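Fanconi-associated nuclease 1 homolog (Pseudomonas aeruginosa, PDB 5Y7Q) is a bacterial nuclease of the Fanconi-associated nuclease 1 family, combining helix-turn-helix, SAP-like and VRR-NUC regions in one chain that carries bound nucleic acid in this structure. Local coordinates at residues Tyr242-Leu245 with Phe246-Gln250; Pro273-Glu276 with Gly277-Val280; Leu282-Gln285 with Phe286-Cys290; Glu327-Ala330 with Leu331-Ala335. All blocks are in the same frame, centred on the assembly; numbering follows the deposited sequence.

Interaction 1. Residues Tyr242-Leu245 with Phe246-Gln250; sequences YLHL and FDCRQ
The carbonyl oxygen of His244 receives the backbone N-H of Cys248, N to O 2.9 Å, and the sulfur of the same cysteine lies nearby, with Cys248 SG 3.6 Å from His244 O. The side chains of this pair also meet. Cys248 SG hangs over one face of the His244 imidazole, displaced toward the rim, at 4.2 Å from the ring centroid and 23° off the ring normal. The NE2 corner makes the nearest approach, 3.9 Å from Cys248 SG. The two first torsions explain the meeting. In His244 CG lies anti to the backbone N (chi1 -175°), which swings the ring forward along the helix, whereas Cys248 turns SG back beside its own backbone N (chi1 -79°). Sulfur is polarisable and lies readily against an aromatic face, which suits cysteine to this place. On another flank Phe246 N bonds to Tyr242 O at 2.9 Å. Leu245 accepts from Arg249 in the matching backbone bond, N to O 2.9 Å, while its apolar side chain is buried. Leu245 rests with Tyr242 on Arg278 of helix 273-292, and Cys248 reaches Leu282 there. The guanidinium of Arg249 finds its polar partner on the same helix, where NH1 donates to Gln285 OE1. Repeated bonds from each residue to the fourth one before it mark a regular alpha-helix, here the middle of helix 236-253, whose buried flank takes part in helix-helix packing.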
# COMPACT_ATOMS: atom_id res chain seq x y z
N TYR A 242 8.78 -11.68 9.52
CA TYR A 242 7.70 -11.05 8.75
C TYR A 242 6.36 -11.63 9.17
O TYR A 242 5.39 -10.89 9.38
CB TYR A 242 7.94 -11.25 7.25
CG TYR A 242 7.19 -10.32 6.31
CD1 TYR A 242 5.82 -10.40 6.16
CD2 TYR A 242 7.87 -9.39 5.54
CE1 TYR A 242 5.13 -9.54 5.30
CE2 TYR A 242 7.20 -8.53 4.67
CZ TYR A 242 5.82 -8.61 4.55
OH TYR A 242 5.13 -7.77 3.69
N LEU A 243 6.31 -12.96 9.34
CA LEU A 243 5.08 -13.59 9.77
C LEU A 243 4.69 -13.14 11.16
O LEU A 243 3.50 -12.97 11.46
CB LEU A 243 5.20 -15.11 9.71
CG LEU A 243 5.16 -15.60 8.27
CD1 LEU A 243 5.50 -17.07 8.22
CD2 LEU A 243 3.80 -15.32 7.65
N HIS A 244 5.67 -12.93 12.04
CA HIS A 244 5.30 -12.51 13.38
C HIS A 244 4.75 -11.09 13.39
O HIS A 244 3.74 -10.82 14.05
CB HIS A 244 6.48 -12.62 14.33
CG HIS A 244 6.08 -12.32 15.74
ND1 HIS A 244 6.74 -11.38 16.51
CD2 HIS A 244 5.06 -12.78 16.49
CE1 HIS A 244 6.15 -11.31 17.70
NE2 HIS A 244 5.13 -12.15 17.70
N LEU A 245 5.40 -10.16 12.70
CA LEU A 245 4.86 -8.82 12.65
C LEU A 245 3.48 -8.84 12.05
O LEU A 245 2.53 -8.32 12.64
CB LEU A 245 5.78 -7.89 11.87
CG LEU A 245 7.21 -7.83 12.43
CD1 LEU A 245 8.08 -6.92 11.57
CD2 LEU A 245 7.18 -7.36 13.87
N PHE A 246 3.33 -9.51 10.90
CA PHE A 246 2.02 -9.59 10.24
C PHE A 246 0.96 -10.07 11.22
O PHE A 246 -0.11 -9.45 11.34
CB PHE A 246 2.11 -10.52 9.04
CG PHE A 246 0.85 -10.59 8.22
CD1 PHE A 246 -0.16 -11.48 8.54
CD2 PHE A 246 0.70 -9.80 7.09
CE1 PHE A 246 -1.31 -11.56 7.78
CE2 PHE A 246 -0.46 -9.88 6.32
CZ PHE A 246 -1.46 -10.76 6.67
N ASP A 247 1.26 -11.15 11.95
CA ASP A 247 0.37 -11.62 13.01
C ASP A 247 0.03 -10.50 13.99
O ASP A 247 -1.13 -10.32 14.38
CB ASP A 247 1.02 -12.80 13.73
CG ASP A 247 0.11 -13.43 14.78
OD1 ASP A 247 -1.09 -13.67 14.49
OD2 ASP A 247 0.61 -13.68 15.91
N CYS A 248 1.04 -9.72 14.41
CA CYS A 248 0.79 -8.66 15.38
C CYS A 248 -0.19 -7.63 14.84
O CYS A 248 -1.13 -7.24 15.53
CB CYS A 248 2.09 -7.99 15.80
SG CYS A 248 3.02 -8.95 17.01
N ARG A 249 0.02 -7.18 13.60
CA ARG A 249 -0.90 -6.23 13.00
C ARG A 249 -2.31 -6.80 12.98
O ARG A 249 -3.27 -6.10 13.33
CB ARG A 249 -0.44 -5.87 11.59
CG ARG A 249 -1.37 -4.98 10.82
CD ARG A 249 -0.74 -4.57 9.50
NE ARG A 249 0.56 -3.91 9.69
CZ ARG A 249 0.79 -2.60 9.58
NH1 ARG A 249 -0.20 -1.76 9.26
NH2 ARG A 249 2.01 -2.11 9.79
N GLN A 250 -2.46 -8.08 12.62
CA GLN A 250 -3.78 -8.72 12.66
C GLN A 250 -4.43 -8.58 14.03
O GLN A 250 -5.54 -8.04 14.17
CB GLN A 250 -3.66 -10.19 12.27
CG GLN A 250 -3.14 -10.41 10.86
CD GLN A 250 -4.25 -10.53 9.85
OE1 GLN A 250 -4.93 -11.56 9.78
NE2 GLN A 250 -4.44 -9.48 9.06

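Interaction 2. Residues Pro273-Glu276 with Gly277-Val280; sequences PWLE and GRRV
Glu276 and Arg279 form an i to i+3 salt bridge on the first turns of the alpha-helix 273-292, and it is the firmly held side of this contact. The two side chains run side by side in the same direction, and the guanidinium meets the carboxylate side-on, giving one nitrogen to each oxygen. Arg279 NE donates to Glu276 OE1 at 3.0 Å, almost straight at 175°, with the oxygen in the guanidinium plane. Arg279 NH1 takes the syn lone pair of Glu276 OE2 at 2.9 Å from a more tilted position, the two planes standing 46° apart. Glutamate can reach because its chain leaves anti to the backbone N and then bends at chi2 (69°), while arginine turns at chi3 to bring NE round. Glu276 OE1 also accepts the backbone N-H of Tyr270, so two donors hold it and the preceding loop is tied to the helix. The backbone belongs to this held part: Val280 N bonds to Glu276 O at 2.9 Å, and Gly277 N to Pro273 O at 2.9 Å. Pro273, lacking an N-H, is well suited to a first helical residue that needs no donor. The beta-branched side chain of Val280 is buried and packs on Ser307 and His308. The other side is looser. Trp274 is exposed, and its indole, which also meets Phe233, only brushes Arg278. That arginine is bent at both chi2 and chi3, and its CD stays 4.5 Å from Trp274 NE1.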
# COMPACT_ATOMS: atom_id res chain seq x y z
N PRO A 273 17.34 -4.66 7.59
CA PRO A 273 16.72 -3.33 7.63
C PRO A 273 15.31 -3.28 7.07
O PRO A 273 14.44 -2.62 7.65
CB PRO A 273 17.70 -2.47 6.82
CG PRO A 273 18.27 -3.43 5.83
CD PRO A 273 18.34 -4.77 6.52
N TRP A 274 15.06 -3.96 5.95
CA TRP A 274 13.73 -3.89 5.35
C TRP A 274 12.67 -4.49 6.27
O TRP A 274 11.50 -4.08 6.22
CB TRP A 274 13.76 -4.55 3.96
CG TRP A 274 12.54 -5.33 3.59
CD1 TRP A 274 11.28 -4.85 3.35
CD2 TRP A 274 12.48 -6.75 3.38
NE1 TRP A 274 10.44 -5.89 3.02
CE2 TRP A 274 11.15 -7.06 3.03
CE3 TRP A 274 13.43 -7.78 3.47
CZ2 TRP A 274 10.75 -8.37 2.77
CZ3 TRP A 274 13.03 -9.07 3.20
CH2 TRP A 274 11.70 -9.36 2.85
N LEU A 275 13.09 -5.43 7.14
CA LEU A 275 12.22 -5.99 8.18
C LEU A 275 12.02 -5.00 9.33
O LEU A 275 10.90 -4.86 9.85
CB LEU A 275 12.85 -7.28 8.68
CG LEU A 275 12.01 -8.45 9.20
CD1 LEU A 275 10.86 -8.74 8.27
CD2 LEU A 275 12.92 -9.66 9.30
N GLU A 276 13.09 -4.31 9.73
CA GLU A 276 13.01 -3.27 10.76
C GLU A 276 12.09 -2.13 10.33
O GLU A 276 11.50 -1.45 11.17
CB GLU A 276 14.42 -2.75 11.07
CG GLU A 276 14.52 -1.63 12.11
CD GLU A 276 14.19 -2.08 13.53
OE1 GLU A 276 13.98 -3.29 13.74
OE2 GLU A 276 14.14 -1.22 14.44
N GLY A 277 11.93 -1.93 9.01
CA GLY A 277 10.91 -1.01 8.54
C GLY A 277 9.51 -1.45 8.94
O GLY A 277 8.73 -0.66 9.47
N ARG A 278 9.18 -2.72 8.69
CA ARG A 278 7.88 -3.25 9.08
C ARG A 278 7.65 -3.10 10.58
O ARG A 278 6.59 -2.64 11.03
CB ARG A 278 7.77 -4.72 8.68
CG ARG A 278 8.43 -5.07 7.36
CD ARG A 278 7.41 -5.15 6.26
NE ARG A 278 6.19 -5.78 6.74
CZ ARG A 278 5.02 -5.66 6.14
NH1 ARG A 278 4.93 -4.94 5.03
NH2 ARG A 278 3.95 -6.26 6.65
N ARG A 279 8.64 -3.50 11.38
CA ARG A 279 8.48 -3.39 12.83
C ARG A 279 8.21 -1.95 13.23
O ARG A 279 7.30 -1.66 14.01
CB ARG A 279 9.73 -3.86 13.55
CG ARG A 279 9.69 -3.50 15.01
CD ARG A 279 10.77 -4.18 15.79
NE ARG A 279 11.90 -3.28 15.97
CZ ARG A 279 12.05 -2.51 17.04
NH1 ARG A 279 13.10 -1.70 17.13
NH2 ARG A 279 11.16 -2.57 18.03
N VAL A 280 9.02 -1.05 12.69
CA VAL A 280 9.01 0.35 13.09
C VAL A 280 7.69 1.01 12.69
O VAL A 280 7.11 1.81 13.45
CB VAL A 280 10.26 1.02 12.49
CG1 VAL A 280 9.92 1.98 11.35
CG2 VAL A 280 11.15 1.62 13.59

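Interaction 3. Residues Leu282-Gln285 with Phe286-Cys290; sequences LLFQ and FAQHC
Phe286 lays its ring back over the preceding turn, and Leu282 meets it in two ways. Leu282 O sits 3.4 Å above one ring face, offset toward the rim, and the leucine branch point touches the far end of the ring, CG to Phe286 CZ 3.8 Å. The side chains cross obliquely. Phe286 owes this position to CG lying beside its backbone N (chi1 -72°), which sends the ring back along the helix, while Leu282 turns the other way, its CG anti to the backbone N. Leu283 adds a lighter i to i+3 touch, CD2 to Phe286 CD2 4.4 Å. One residue on from Leu283, Phe284 meets Gln288: the amide NE2 of Gln288 lies 3.7 Å from Phe284 CE2, with ring and amide planes 44° apart. Leu282 with Phe286 and Phe284 with Gln288 are i to i+4 neighbours of an alpha-helix, the later half of helix 273-292, and the backbone bond of each runs underneath: Phe286 N to Leu282 O at 3.0 Å, and Gln288 N to Phe284 O at 2.9 Å. Ala287 is buried and touches Tyr303 of helix 296-304, where a mere methyl lets that helix approach. Beyond this shell, helix 258-264 walls in the phenyl of Phe286 through Leu258, Leu261 and Leu262, and Phe252 meets the ring edge-to-face. Phe252 is shared with His289, whose imidazole it also meets edge-to-face. Phe284 is framed by His308 and by Tyr303, the latter edge-to-face.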
# COMPACT_ATOMS: atom_id res chain seq x y z
N LEU A 282 4.90 -0.65 12.59
CA LEU A 282 3.91 -1.19 13.50
C LEU A 282 3.91 -0.44 14.83
O LEU A 282 2.85 -0.02 15.33
CB LEU A 282 4.19 -2.67 13.69
CG LEU A 282 3.22 -3.57 14.40
CD1 LEU A 282 2.00 -3.69 13.57
CD2 LEU A 282 3.92 -4.89 14.53
N LEU A 283 5.09 -0.26 15.42
CA LEU A 283 5.20 0.61 16.59
C LEU A 283 4.51 1.94 16.36
O LEU A 283 3.75 2.42 17.22
CB LEU A 283 6.67 0.85 16.93
CG LEU A 283 7.33 -0.36 17.57
CD1 LEU A 283 8.78 -0.02 17.85
CD2 LEU A 283 6.60 -0.71 18.85
N PHE A 284 4.77 2.56 15.21
CA PHE A 284 4.15 3.84 14.89
C PHE A 284 2.63 3.77 15.07
O PHE A 284 2.05 4.54 15.85
CB PHE A 284 4.53 4.25 13.46
CG PHE A 284 4.23 5.69 13.11
CD1 PHE A 284 5.08 6.70 13.52
CD2 PHE A 284 3.13 6.02 12.35
CE1 PHE A 284 4.81 8.01 13.20
CE2 PHE A 284 2.85 7.33 12.03
CZ PHE A 284 3.68 8.33 12.45
N GLN A 285 1.97 2.81 14.41
CA GLN A 285 0.52 2.76 14.51
C GLN A 285 0.07 2.51 15.94
O GLN A 285 -0.94 3.08 16.39
CB GLN A 285 -0.03 1.69 13.58
CG GLN A 285 0.69 1.66 12.26
CD GLN A 285 -0.25 1.52 11.08
OE1 GLN A 285 0.18 1.12 10.00
NE2 GLN A 285 -1.53 1.85 11.29
N PHE A 286 0.80 1.66 16.68
CA PHE A 286 0.49 1.48 18.10
C PHE A 286 0.43 2.83 18.80
O PHE A 286 -0.54 3.14 19.51
CB PHE A 286 1.53 0.60 18.79
CG PHE A 286 1.45 -0.84 18.41
CD1 PHE A 286 0.47 -1.30 17.55
CD2 PHE A 286 2.37 -1.75 18.93
CE1 PHE A 286 0.40 -2.63 17.22
CE2 PHE A 286 2.31 -3.08 18.60
CZ PHE A 286 1.33 -3.52 17.74
N ALA A 287 1.45 3.65 18.57
CA ALA A 287 1.50 4.98 19.17
C ALA A 287 0.31 5.83 18.75
O ALA A 287 -0.31 6.50 19.59
CB ALA A 287 2.81 5.66 18.79
N GLN A 288 -0.03 5.84 17.46
CA GLN A 288 -1.19 6.61 17.03
C GLN A 288 -2.42 6.20 17.81
O GLN A 288 -3.16 7.04 18.34
CB GLN A 288 -1.44 6.45 15.53
CG GLN A 288 -0.52 7.28 14.67
CD GLN A 288 -0.92 7.30 13.21
OE1 GLN A 288 -1.50 6.34 12.70
NE2 GLN A 288 -0.62 8.40 12.52
N HIS A 289 -2.65 4.89 17.90
CA HIS A 289 -3.77 4.39 18.68
C HIS A 289 -3.72 4.93 20.10
O HIS A 289 -4.74 5.38 20.65
CB HIS A 289 -3.76 2.86 18.66
CG HIS A 289 -4.81 2.24 19.52
ND1 HIS A 289 -6.16 2.33 19.24
CD2 HIS A 289 -4.71 1.50 20.65
CE1 HIS A 289 -6.84 1.68 20.17
NE2 HIS A 289 -5.99 1.17 21.04
N CYS A 290 -2.53 4.94 20.71
CA CYS A 290 -2.40 5.44 22.07
C CYS A 290 -2.83 6.89 22.16
O CYS A 290 -3.60 7.28 23.06
CB CYS A 290 -0.97 5.30 22.56
SG CYS A 290 -0.55 3.64 22.98

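Interaction 4. Residues Glu327-Ala330 with Leu331-Ala335; sequences EAHA and LAREA
His329 lays its imidazole alongside the aliphatic stem of Arg333, CE1 touching two methylenes: Arg333 CD at 3.5 Å and Arg333 CG at 3.7 Å. The side chains point the same way; the ring and guanidinium planes are turned 31° apart, but it is the uncharged stem that touches. The histidine reaches forward because CG is anti to its backbone N (chi1 -179°); the arginine turns its CG back beside the backbone N (chi1 -83°), and the two meet one turn apart. Arginine suits this exposed place, since its methylenes can lie against the ring at CE1 while the charged end extends beyond. Under the pair, Arg333 N donates to His329 O at 2.9 Å. Leu331 N reaches Glu327 O at 2.8 Å, and Glu334 N is bonded to Ala330 O at 2.9 Å. The carboxylate of Glu327 turns from the later residues and forms a salt bridge with Arg324. On the buried flank Ala328, Ala332 and Ala335 present methyl groups, which let helix 342-358 come close, and Ala332 N bonds to Ala328 O beneath them. Ala328 and Ala332 both touch Leu355 of that helix, and Ala335 touches Leu348 there, while Leu331 packs on Ile316 of helix 311-321. Short side chains at i, i+4 and i+7 are typical of a helix that lies close against its neighbour, and here helix 325-337 is packed between successive helices of an all-helical region.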
# COMPACT_ATOMS: atom_id res chain seq x y z
N GLU A 327 10.88 17.91 28.47
CA GLU A 327 11.31 16.85 27.57
C GLU A 327 10.98 17.20 26.13
O GLU A 327 11.81 17.06 25.24
CB GLU A 327 10.66 15.54 27.97
CG GLU A 327 11.11 15.02 29.30
CD GLU A 327 10.09 14.06 29.89
OE1 GLU A 327 9.05 14.54 30.42
OE2 GLU A 327 10.33 12.84 29.78
N ALA A 328 9.75 17.68 25.89
CA ALA A 328 9.35 18.07 24.55
C ALA A 328 10.32 19.08 23.95
O ALA A 328 10.79 18.93 22.82
CB ALA A 328 7.93 18.62 24.61
N HIS A 329 10.66 20.12 24.73
CA HIS A 329 11.63 21.12 24.30
C HIS A 329 12.98 20.49 24.02
O HIS A 329 13.60 20.79 22.99
CB HIS A 329 11.78 22.19 25.36
CG HIS A 329 12.74 23.27 24.98
ND1 HIS A 329 14.08 23.21 25.26
CD2 HIS A 329 12.55 24.44 24.33
CE1 HIS A 329 14.69 24.29 24.81
NE2 HIS A 329 13.78 25.06 24.24
N ALA A 330 13.47 19.67 24.95
CA ALA A 330 14.76 19.00 24.78
C ALA A 330 14.82 18.22 23.48
O ALA A 330 15.75 18.37 22.68
CB ALA A 330 15.03 18.08 25.96
N LEU A 331 13.80 17.39 23.26
CA LEU A 331 13.75 16.59 22.06
C LEU A 331 13.68 17.48 20.83
O LEU A 331 14.35 17.22 19.82
CB LEU A 331 12.57 15.63 22.12
CG LEU A 331 12.48 14.60 21.00
CD1 LEU A 331 13.83 13.93 20.76
CD2 LEU A 331 11.42 13.59 21.34
N ALA A 332 12.90 18.55 20.91
CA ALA A 332 12.84 19.48 19.79
C ALA A 332 14.20 20.10 19.48
O ALA A 332 14.55 20.31 18.31
CB ALA A 332 11.80 20.57 20.09
N ARG A 333 14.99 20.42 20.51
CA ARG A 333 16.30 20.99 20.21
C ARG A 333 17.23 19.95 19.61
O ARG A 333 17.96 20.23 18.64
CB ARG A 333 16.92 21.60 21.47
CG ARG A 333 16.46 22.98 21.78
CD ARG A 333 17.42 23.64 22.75
NE ARG A 333 18.80 23.25 22.50
CZ ARG A 333 19.60 23.86 21.62
NH1 ARG A 333 19.12 24.89 20.91
NH2 ARG A 333 20.85 23.43 21.45
N GLU A 334 17.20 18.73 20.17
CA GLU A 334 17.88 17.58 19.60
C GLU A 334 17.54 17.45 18.12
O GLU A 334 18.44 17.42 17.26
CB GLU A 334 17.46 16.33 20.38
CG GLU A 334 18.20 15.05 20.11
CD GLU A 334 17.67 13.92 21.00
OE1 GLU A 334 17.25 14.24 22.14
OE2 GLU A 334 17.65 12.74 20.56
N ALA A 335 16.26 17.42 17.80
CA ALA A 335 15.84 17.21 16.43
C ALA A 335 16.31 18.33 15.52
O ALA A 335 16.75 18.08 14.39
CB ALA A 335 14.32 17.10 16.37

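From the N terminus the four contacts come strictly in series. Each covers a little over two turns of one helix, so none closes a long loop and none nests in or crosses another. Interaction 1 lies on helix 236-253. Interactions 2 and 3 follow on helix 273-292, after the chain has passed through helix 258-264, and occupy its earlier and later parts. Both touch interaction 1, for instance Leu245 CD1 against Arg278 CB at 3.6 Å, so the three together join those two helices. Interaction 4, on helix 325-337, stands apart: its nearest atoms are about 12 Å from those of interaction 3 and about 22 Å from those of interaction 1.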